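Local structure of antifreeze protein (6EIO) at residues Gly110-Gly113 and Gly114-Leu117. The protein probably binds to the surface of ice crystals and limits their growth, as an antifreeze protein of the ice-binding beta-helix family from an uncultured bacterium of an Antarctic biological consortium. Numbering follows the deposited sequence.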
# COMPACT_ATOMS: atom_id res chain seq x y z
N GLY A 110 4.94 -2.25 -16.07
CA GLY A 110 3.84 -1.82 -16.90
C GLY A 110 2.50 -2.35 -16.41
O GLY A 110 2.27 -2.56 -15.22
N ASN A 111 1.59 -2.55 -17.35
CA ASN A 111 0.26 -3.03 -17.00
C ASN A 111 0.33 -4.48 -16.54
O ASN A 111 0.78 -5.35 -17.29
CB ASN A 111 -0.66 -2.90 -18.20
CG ASN A 111 -2.02 -3.48 -17.93
OD1 ASN A 111 -2.60 -3.30 -16.86
ND2 ASN A 111 -2.56 -4.17 -18.92
N ILE A 112 -0.16 -4.74 -15.33
CA ILE A 112 -0.28 -6.08 -14.78
C ILE A 112 -1.73 -6.51 -14.62
O ILE A 112 -2.00 -7.55 -14.02
CB ILE A 112 0.52 -6.26 -13.48
CG1 ILE A 112 0.07 -5.29 -12.40
CG2 ILE A 112 2.01 -6.12 -13.77
CD1 ILE A 112 0.68 -5.59 -11.05
N GLY A 113 -2.67 -5.75 -15.17
CA GLY A 113 -4.04 -6.21 -15.19
C GLY A 113 -4.15 -7.54 -15.91
O GLY A 113 -3.49 -7.78 -16.91
N GLY A 114 -5.00 -8.42 -15.38
CA GLY A 114 -5.18 -9.76 -15.88
C GLY A 114 -4.20 -10.78 -15.34
O GLY A 114 -4.37 -11.97 -15.60
N LEU A 115 -3.19 -10.36 -14.59
CA LEU A 115 -2.18 -11.28 -14.13
C LEU A 115 -2.49 -11.80 -12.74
O LEU A 115 -3.09 -11.12 -11.91
CB LEU A 115 -0.81 -10.63 -14.08
CG LEU A 115 -0.19 -10.28 -15.41
CD1 LEU A 115 1.18 -9.68 -15.14
CD2 LEU A 115 -0.07 -11.49 -16.33
N THR A 116 -2.05 -13.02 -12.50
CA THR A 116 -1.97 -13.61 -11.18
C THR A 116 -0.52 -13.61 -10.72
O THR A 116 0.37 -14.06 -11.43
CB THR A 116 -2.50 -15.03 -11.16
OG1 THR A 116 -3.91 -14.95 -11.20
CG2 THR A 116 -2.06 -15.74 -9.89
N LEU A 117 -0.31 -13.08 -9.54
CA LEU A 117 0.99 -13.06 -8.89
C LEU A 117 0.96 -14.05 -7.74
O LEU A 117 0.15 -13.93 -6.82
CB LEU A 117 1.34 -11.66 -8.40
CG LEU A 117 1.35 -10.58 -9.47
CD1 LEU A 117 1.78 -9.25 -8.87
CD2 LEU A 117 2.26 -10.97 -10.63
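One face of the flat Ile112-Gly113 peptide carries Leu115: its backbone N and side chain both stand on that side of the Ile112 carbonyl. Leu115 N donates to Ile112 O (3.1 Å), lying 37° out of the carbonyl plane, and closes a type II beta turn from Ile112 to Leu115. Leu115 CB rests 3.3 Å from Ile112 O. With CG anti to its carbonyl carbon (chi1 -69°), Leu115 turns back over the start of the turn, and its CD1 meets Ile112 CB and CG2, each at 3.9 Å, the two side chains crossing at about a right angle. At the peptide's other end, Gly113 N donates to Asn111 OD1 (3.0 Å) from above the amide plane, forming an Asx turn that leads directly into the beta turn. Gly114, at phi 86°, has no CB to collide with Gly113 O. With only an alanine here, Leu115 CD1 would be gone, and Ile112 CB and CG2 would probably lose the methyl that covers them on this side, opening a gap beside the turn. Deeper in, Ile112 CD1 approaches Leu117 CD1 at 4.4 Å. The two turns form a corner of the beta-helix, joining strand 110-111 to strand 116-117 on different parallel sheets. Asn111 OD1 also accepts from Ser131 N in the adjacent coil, where Ile112 packs on Val135 and Leu117 on Phe137 of strand 135-138.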